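Local structure of putative fimbrium anchoring subunit Fim4B (Bacteroides ovatus, 5CAG) at residues 18-23 and 132-137; 62-67 and 125-130. The protein probably serves as the membrane-attached anchoring subunit of a fimbrium in the outer membrane, as a member of the FimB/Mfa2 family. All coordinates share one frame; numbering follows the deposited sequence.

Contact 1 (18-23 and 132-137); sequences SGVDIK and EVLRLD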
ATOM      1  N   SER A  18       9.822  32.023   4.267  1.00156.95           N
ATOM      2  CA  SER A  18      11.118  31.462   4.614  1.00153.05           C
ATOM      3  C   SER A  18      11.133  30.077   3.983  1.00147.82           C
ATOM      4  O   SER A  18      10.531  29.152   4.528  1.00145.79           O
ATOM      5  CB  SER A  18      11.329  31.434   6.133  1.00156.56           C
ATOM      6  OG  SER A  18      10.363  30.672   6.842  1.00161.86           O
ATOM      7  N   GLY A  19      11.706  29.977   2.785  1.00138.75           N
ATOM      8  CA  GLY A  19      11.762  28.730   2.028  1.00133.10           C
ATOM      9  C   GLY A  19      12.453  27.579   2.739  1.00129.44           C
ATOM     10  O   GLY A  19      13.280  27.788   3.638  1.00129.71           O
ATOM     11  N   VAL A  20      12.091  26.344   2.358  1.00118.49           N
ATOM     12  CA  VAL A  20      12.705  25.137   2.906  1.00113.03           C
ATOM     13  C   VAL A  20      13.434  24.397   1.779  1.00111.89           C
ATOM     14  O   VAL A  20      13.158  24.638   0.603  1.00112.05           O
ATOM     15  CB  VAL A  20      11.745  24.204   3.692  1.00113.70           C
ATOM     16  CG1 VAL A  20      11.190  24.887   4.932  1.00114.60           C
ATOM     17  CG2 VAL A  20      10.628  23.666   2.815  1.00112.45           C
ATOM     18  N   ASP A  21      14.397  23.543   2.144  1.00104.37           N
ATOM     19  CA  ASP A  21      15.170  22.757   1.200  1.00102.29           C
ATOM     20  C   ASP A  21      15.167  21.312   1.673  1.00102.06           C
ATOM     21  O   ASP A  21      15.831  20.954   2.656  1.00101.25           O
ATOM     22  CB  ASP A  21      16.595  23.319   1.030  1.00106.06           C
ATOM     23  CG  ASP A  21      17.431  22.736  -0.108  1.00119.48           C
ATOM     24  OD1 ASP A  21      17.004  21.713  -0.716  1.00119.06           O
ATOM     25  OD2 ASP A  21      18.536  23.258  -0.355  1.00127.44           O
ATOM     26  N   ILE A  22      14.382  20.485   0.973  1.00 94.86           N
ATOM     27  CA  ILE A  22      14.242  19.071   1.277  1.00 90.26           C
ATOM     28  C   ILE A  22      15.256  18.274   0.467  1.00 92.00           C
ATOM     29  O   ILE A  22      15.358  18.444  -0.748  1.00 92.46           O
ATOM     30  CB  ILE A  22      12.779  18.618   1.014  1.00 91.25           C
ATOM     31  CG1 ILE A  22      11.823  19.258   2.038  1.00 92.29           C
ATOM     32  CG2 ILE A  22      12.632  17.090   1.003  1.00 88.63           C
ATOM     33  CD1 ILE A  22      10.503  19.718   1.451  1.00 99.63           C
ATOM     34  N   LYS A  23      16.038  17.441   1.163  1.00 86.82           N
ATOM     35  CA  LYS A  23      16.952  16.473   0.559  1.00 85.64           C
ATOM     36  C   LYS A  23      16.419  15.090   0.903  1.00 86.11           C
ATOM     37  O   LYS A  23      16.095  14.833   2.063  1.00 85.14           O
ATOM     38  CB  LYS A  23      18.411  16.655   1.004  1.00 89.21           C
ATOM     39  CG  LYS A  23      19.390  15.754   0.234  1.00101.75           C
ATOM     40  CD  LYS A  23      20.679  15.484   1.025  1.00116.63           C
ATOM     41  CE  LYS A  23      21.420  14.237   0.582  1.00128.88           C
ATOM     42  NZ  LYS A  23      22.898  14.371   0.757  1.00140.84           N
ATOM     43  N   GLU A 132      17.474  32.659   6.627  1.00136.87           N
ATOM     44  CA  GLU A 132      18.114  31.600   5.862  1.00134.45           C
ATOM     45  C   GLU A 132      17.132  30.410   5.580  1.00132.20           C
ATOM     46  O   GLU A 132      16.116  30.252   6.270  1.00130.33           O
ATOM     47  CB  GLU A 132      19.391  31.136   6.594  1.00135.80           C
ATOM     48  CG  GLU A 132      20.469  30.558   5.681  1.00149.29           C
ATOM     49  CD  GLU A 132      20.779  31.347   4.420  1.00172.62           C
ATOM     50  OE1 GLU A 132      21.185  32.529   4.542  1.00168.92           O
ATOM     51  OE2 GLU A 132      20.599  30.787   3.311  1.00156.58           O
ATOM     52  N   VAL A 133      17.441  29.610   4.525  1.00125.43           N
ATOM     53  CA  VAL A 133      16.701  28.420   4.048  1.00121.04           C
ATOM     54  C   VAL A 133      16.783  27.278   5.091  1.00121.66           C
ATOM     55  O   VAL A 133      17.892  26.889   5.475  1.00121.37           O
ATOM     56  CB  VAL A 133      17.225  27.917   2.666  1.00123.37           C
ATOM     57  CG1 VAL A 133      16.135  27.183   1.899  1.00120.93           C
ATOM     58  CG2 VAL A 133      17.820  29.040   1.821  1.00126.38           C
ATOM     59  N   LEU A 134      15.630  26.729   5.534  1.00114.91           N
ATOM     60  CA  LEU A 134      15.632  25.633   6.518  1.00111.36           C
ATOM     61  C   LEU A 134      15.846  24.303   5.777  1.00109.28           C
ATOM     62  O   LEU A 134      15.137  24.020   4.813  1.00107.35           O
ATOM     63  CB  LEU A 134      14.349  25.631   7.374  1.00111.31           C
ATOM     64  CG  LEU A 134      14.141  26.904   8.214  1.00120.00           C
ATOM     65  CD1 LEU A 134      12.709  27.421   8.106  1.00121.71           C
ATOM     66  CD2 LEU A 134      14.614  26.733   9.671  1.00122.46           C
ATOM     67  N   ARG A 135      16.872  23.532   6.175  1.00103.04           N
ATOM     68  CA  ARG A 135      17.250  22.295   5.492  1.00 99.95           C
ATOM     69  C   ARG A 135      16.712  21.040   6.185  1.00100.15           C
ATOM     70  O   ARG A 135      17.178  20.656   7.258  1.00100.49           O
ATOM     71  CB  ARG A 135      18.783  22.200   5.331  1.00101.26           C
ATOM     72  CG  ARG A 135      19.370  23.021   4.175  1.00117.99           C
ATOM     73  CD  ARG A 135      19.942  24.371   4.595  1.00137.99           C
ATOM     74  NE  ARG A 135      20.187  25.246   3.442  1.00157.64           N
ATOM     75  CZ  ARG A 135      20.530  26.530   3.523  1.00179.79           C
ATOM     76  NH1 ARG A 135      20.671  27.115   4.707  1.00169.28           N
ATOM     77  NH2 ARG A 135      20.729  27.241   2.421  1.00170.25           N
ATOM     78  N   LEU A 136      15.735  20.390   5.547  1.00 93.53           N
ATOM     79  CA  LEU A 136      15.156  19.130   6.012  1.00 90.51           C
ATOM     80  C   LEU A 136      15.887  17.941   5.344  1.00 94.83           C
ATOM     81  O   LEU A 136      16.128  17.979   4.130  1.00 95.98           O
ATOM     82  CB  LEU A 136      13.656  19.061   5.654  1.00 88.92           C
ATOM     83  CG  LEU A 136      12.591  19.839   6.427  1.00 92.92           C
ATOM     84  CD1 LEU A 136      12.587  19.538   7.890  1.00 91.73           C
ATOM     85  CD2 LEU A 136      12.531  21.281   6.034  1.00 98.97           C
ATOM     86  N   ASP A 137      16.231  16.898   6.107  1.00 89.71           N
ATOM     87  CA  ASP A 137      16.867  15.726   5.514  1.00 88.47           C
ATOM     88  C   ASP A 137      15.960  14.540   5.756  1.00 90.60           C
ATOM     89  O   ASP A 137      15.871  14.045   6.871  1.00 90.43           O
ATOM     90  CB  ASP A 137      18.276  15.518   6.055  1.00 91.48           C
ATOM     91  CG  ASP A 137      19.282  16.423   5.397  1.00103.99           C
ATOM     92  OD1 ASP A 137      19.306  17.625   5.733  1.00107.05           O
ATOM     93  OD2 ASP A 137      20.046  15.932   4.543  1.00109.99           O
TER
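Strands 20-23 and 134-137 run side by side as a parallel pair in a transthyretin-like beta domain of the FimB/Mfa2 family, a case in which two parallel neighbours are stitched by main-chain bonds while their side chains sort onto two faces. Four bonds join the strands: Leu-134 N to Gly-19 O, Asp-21 N to Leu-134 O, Leu-136 N to Asp-21 O, and Lys-23 N to Leu-136 O. The second, 2.8 Å from Asp-21 N to Leu-134 O, lies in the carbonyl plane; in the third, Leu-136 N stands above the plane of the Asp-21 carbonyl.

One face is apolar. The CG of Leu-136 is anti to its carbonyl carbon (chi1 -76°), and the chain crosses Val-20 obliquely, bringing Leu-136 CD2 to 3.8 Å from Val-20 CB. Ile-22 lies alongside Leu-136 and points the same way, with Ile-22 CG1 4.1 Å from Leu-136 CB. Val-20 and Ile-22 also meet Met-62 of strand 59-62, the neighbour of strand 20-25 on its other edge.

The opposite face is charged. Asp-21 CG is anti to its backbone N (chi1 -170°), and Asp-21 OD2 lies 4.6 Å from Arg-135 NE, beyond a salt bridge, so any attraction is probably diffuse. The bent Arg-135 chain lays one guanidinium face over Val-133 CB, toward the rim of the group, and a long salt bridge links it to Glu-132. At the far end Lys-23 and Asp-137 cross obliquely: the aliphatic Lys-23 CD, rather than its ammonium, lies 3.6 Å from Asp-137 OD2.

Contact 2 (62-67 and 125-130); sequences MKVPPG and LKIEKS. With SO4 (sulfate ion), chain C.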
HETATM    1  N   MSE A  62      11.324  24.666  -1.761  1.00109.16           N
HETATM    2  CA  MSE A  62       9.873  24.820  -1.627  1.00108.61           C
HETATM    3  C   MSE A  62       9.572  25.970  -0.660  1.00114.95           C
HETATM    4  O   MSE A  62      10.094  25.969   0.448  1.00114.17           O
HETATM    5  CB  MSE A  62       9.323  23.499  -1.086  1.00107.29           C
HETATM    6  CG  MSE A  62       7.826  23.393  -1.101  1.00114.42           C
HETATM    7 SE   MSE A  62       7.296  21.739  -0.249  0.75118.52          SE
HETATM    8  CE  MSE A  62       8.196  20.577  -1.371  1.00113.43           C
ATOM      9  N   LYS A  63       8.766  26.955  -1.056  1.00115.08           N
ATOM     10  CA  LYS A  63       8.556  28.091  -0.152  1.00117.61           C
ATOM     11  C   LYS A  63       7.317  27.903   0.715  1.00120.35           C
ATOM     12  O   LYS A  63       6.182  28.057   0.272  1.00122.18           O
ATOM     13  CB  LYS A  63       8.555  29.441  -0.896  1.00124.03           C
ATOM     14  CG  LYS A  63       9.974  29.887  -1.265  1.00138.80           C
ATOM     15  CD  LYS A  63       9.985  30.976  -2.325  1.00155.80           C
ATOM     16  CE  LYS A  63      11.380  31.329  -2.790  1.00167.30           C
ATOM     17  NZ  LYS A  63      11.375  32.468  -3.753  1.00175.59           N
ATOM     18  N   VAL A  64       7.577  27.543   1.965  1.00113.76           N
ATOM     19  CA  VAL A  64       6.602  27.312   3.017  1.00112.59           C
ATOM     20  C   VAL A  64       6.590  28.549   3.920  1.00121.97           C
ATOM     21  O   VAL A  64       7.650  28.953   4.414  1.00122.63           O
ATOM     22  CB  VAL A  64       6.950  26.008   3.804  1.00111.60           C
ATOM     23  CG1 VAL A  64       6.069  25.823   5.031  1.00110.84           C
ATOM     24  CG2 VAL A  64       6.856  24.785   2.906  1.00108.52           C
ATOM     25  N   PRO A  65       5.421  29.173   4.173  1.00121.80           N
ATOM     26  CA  PRO A  65       5.404  30.310   5.119  1.00124.97           C
ATOM     27  C   PRO A  65       5.538  29.799   6.563  1.00128.00           C
ATOM     28  O   PRO A  65       5.249  28.624   6.793  1.00124.55           O
ATOM     29  CB  PRO A  65       4.052  30.973   4.861  1.00129.65           C
ATOM     30  CG  PRO A  65       3.184  29.881   4.308  1.00131.71           C
ATOM     31  CD  PRO A  65       4.065  28.827   3.693  1.00123.29           C
ATOM     32  N   PRO A  66       5.972  30.597   7.564  1.00127.10           N
ATOM     33  CA  PRO A  66       6.106  30.029   8.924  1.00125.73           C
ATOM     34  C   PRO A  66       4.760  29.611   9.546  1.00129.42           C
ATOM     35  O   PRO A  66       3.693  30.111   9.159  1.00131.72           O
ATOM     36  CB  PRO A  66       6.786  31.153   9.716  1.00130.22           C
ATOM     37  CG  PRO A  66       7.406  32.039   8.670  1.00136.16           C
ATOM     38  CD  PRO A  66       6.429  31.998   7.530  1.00131.92           C
ATOM     39  N   GLY A  67       4.829  28.646  10.459  1.00122.59           N
ATOM     40  CA  GLY A  67       3.670  28.102  11.157  1.00122.32           C
ATOM     41  C   GLY A  67       3.796  26.633  11.510  1.00122.43           C
ATOM     42  O   GLY A  67       4.783  25.981  11.145  1.00119.32           O
ATOM     43  N   LEU A 125       5.297  19.646  12.607  1.00 94.01           N
ATOM     44  CA  LEU A 125       6.531  20.317  12.200  1.00 92.13           C
ATOM     45  C   LEU A 125       6.310  21.822  12.290  1.00100.95           C
ATOM     46  O   LEU A 125       5.357  22.324  11.697  1.00101.97           O
ATOM     47  CB  LEU A 125       6.945  19.905  10.776  1.00 88.68           C
ATOM     48  CG  LEU A 125       8.267  20.476  10.253  1.00 91.45           C
ATOM     49  CD1 LEU A 125       9.443  19.853  10.954  1.00 90.74           C
ATOM     50  CD2 LEU A 125       8.413  20.254   8.776  1.00 89.87           C
ATOM     51  N   LYS A 126       7.168  22.542  13.042  1.00100.05           N
ATOM     52  CA  LYS A 126       7.041  23.991  13.233  1.00102.96           C
ATOM     53  C   LYS A 126       8.123  24.734  12.423  1.00107.85           C
ATOM     54  O   LYS A 126       9.287  24.792  12.844  1.00107.03           O
ATOM     55  CB  LYS A 126       7.110  24.339  14.743  1.00107.49           C
ATOM     56  CG  LYS A 126       6.787  25.789  15.120  1.00122.64           C
ATOM     57  CD  LYS A 126       6.841  25.996  16.633  1.00130.70           C
ATOM     58  CE  LYS A 126       6.798  27.447  17.057  1.00139.94           C
ATOM     59  NZ  LYS A 126       7.247  27.627  18.474  1.00145.22           N
ATOM     60  N   ILE A 127       7.730  25.295  11.257  1.00106.01           N
ATOM     61  CA  ILE A 127       8.629  26.095  10.421  1.00107.52           C
ATOM     62  C   ILE A 127       8.692  27.484  11.050  1.00118.84           C
ATOM     63  O   ILE A 127       7.679  28.184  11.113  1.00121.39           O
ATOM     64  CB  ILE A 127       8.206  26.117   8.918  1.00109.67           C
ATOM     65  CG1 ILE A 127       8.620  24.832   8.218  1.00106.23           C
ATOM     66  CG2 ILE A 127       8.786  27.313   8.155  1.00112.64           C
ATOM     67  CD1 ILE A 127       7.567  23.893   8.151  1.00114.82           C
ATOM     68  N   GLU A 128       9.863  27.859  11.564  1.00118.16           N
ATOM     69  CA  GLU A 128      10.018  29.159  12.211  1.00122.34           C
ATOM     70  C   GLU A 128      10.324  30.244  11.171  1.00129.11           C
ATOM     71  O   GLU A 128      10.666  29.932  10.015  1.00126.95           O
ATOM     72  CB  GLU A 128      11.120  29.103  13.289  1.00124.27           C
ATOM     73  CG  GLU A 128      10.758  28.281  14.521  1.00136.10           C
ATOM     74  CD  GLU A 128      10.199  29.037  15.716  1.00165.07           C
ATOM     75  OE1 GLU A 128       9.741  30.194  15.547  1.00171.13           O
ATOM     76  OE2 GLU A 128      10.214  28.464  16.829  1.00156.15           O
ATOM     77  N   LYS A 129      10.159  31.528  11.587  1.00129.56           N
ATOM     78  CA  LYS A 129      10.470  32.727  10.800  1.00131.09           C
ATOM     79  C   LYS A 129      11.990  32.717  10.640  1.00133.97           C
ATOM     80  O   LYS A 129      12.698  32.602  11.647  1.00132.57           O
ATOM     81  CB  LYS A 129       9.945  33.991  11.525  1.00136.31           C
ATOM     82  CG  LYS A 129       9.969  35.271  10.692  1.00144.25           C
ATOM     83  CD  LYS A 129       9.681  36.515  11.545  1.00152.83           C
ATOM     84  CE  LYS A 129       9.530  37.783  10.730  1.00159.48           C
ATOM     85  NZ  LYS A 129       9.244  38.980  11.577  1.00166.20           N
ATOM     86  N   SER A 130      12.492  32.678   9.395  1.00130.75           N
ATOM     87  CA  SER A 130      13.937  32.600   9.177  1.00130.67           C
ATOM     88  C   SER A 130      14.388  33.375   7.955  1.00137.71           C
ATOM     89  O   SER A 130      13.676  33.455   6.938  1.00136.76           O
ATOM     90  CB  SER A 130      14.398  31.149   9.054  1.00131.04           C
ATOM     91  OG  SER A 130      15.812  31.079   8.971  1.00140.95           O
TER
HETATM   92  S   SO4 C 402       7.564  27.381  -4.854  1.00182.92           S
HETATM   93  O1  SO4 C 402       6.962  28.661  -5.237  1.00183.02           O
HETATM   94  O2  SO4 C 402       7.629  26.514  -6.037  1.00182.81           O
HETATM   95  O3  SO4 C 402       8.928  27.601  -4.364  1.00182.79           O
HETATM   96  O4  SO4 C 402       6.741  26.762  -3.795  1.00181.80           O
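The turn that leads from strand 59-62 into strand 67-75 illustrates how a chain can change strands and immediately pair again: it packs Val-64 against Ile-127 at the end of strand 118-127, and Pro-66 against Ile-127 and the backbone just beyond it, then enters an antiparallel pair through a glycine. Met-62, present as selenomethionine, ends the first strand with its side chain buried. At Lys-63 the backbone N makes two weak hydrogen bonds to a sulfate ion, probably from the crystallisation liquor, and the extended lysine chain starts out past the ion.

Val-64 turns inward. Its CG1 is anti to the backbone N (chi1 172°) and reaches Ile-127 CD1 at 4.0 Å, the two side chains crossing at about a right angle. Pro-65 faces away, but its carbonyl oxygen lies 4.0 Å from Ile-127 CG2 and accepts a hydrogen bond from the hydroxyl of Tyr-69. Pro-66 lays its ring along the backbone beyond Ile-127: its CB is 3.4 Å from Ile-127 O and its CG 3.8 Å from Lys-129 CA.

Gly-67 then forms an antiparallel hydrogen-bonded pair with Ile-127. Gly-67 N donates to Ile-127 O at 3.0 Å, in the carbonyl plane, whereas Ile-127 N returns a bond to Gly-67 O from above that carbonyl's plane. The positive phi of Gly-67 (148°) would press a beta carbon against the oxygen of Pro-66, so the missing side chain makes this entry possible. On the solvent side Lys-126 NZ and Glu-128 OE2 form a salt bridge.

Ile-127 and Val-64 both rest on Phe-41 of strand 36-43 and on Tyr-69 of strand 67-75, while Met-62 reaches strands 36-43 and 51-56.

From the N terminus, the chain first lays down 18-23, then passes through 62-67 before 125-130 returns to close the inner loop of contact 2. A few residues on, 132-137 pairs with 18-23, so contact 1 closes an outer loop with contact 2 nested inside it. The centres of the two contacts lie about 9 Å apart, and their residues touch directly: Val-20 N sits 2.8 Å from Met-62 O, a probable hydrogen bond, and Ser-18 packs against Pro-66 and Ser-130. Together they tie strands 20-25, 59-62, 67-75, 118-127 and 134-154 into one end of the domain, with consecutive strands 118-127 and 134-154 joining the two contacts.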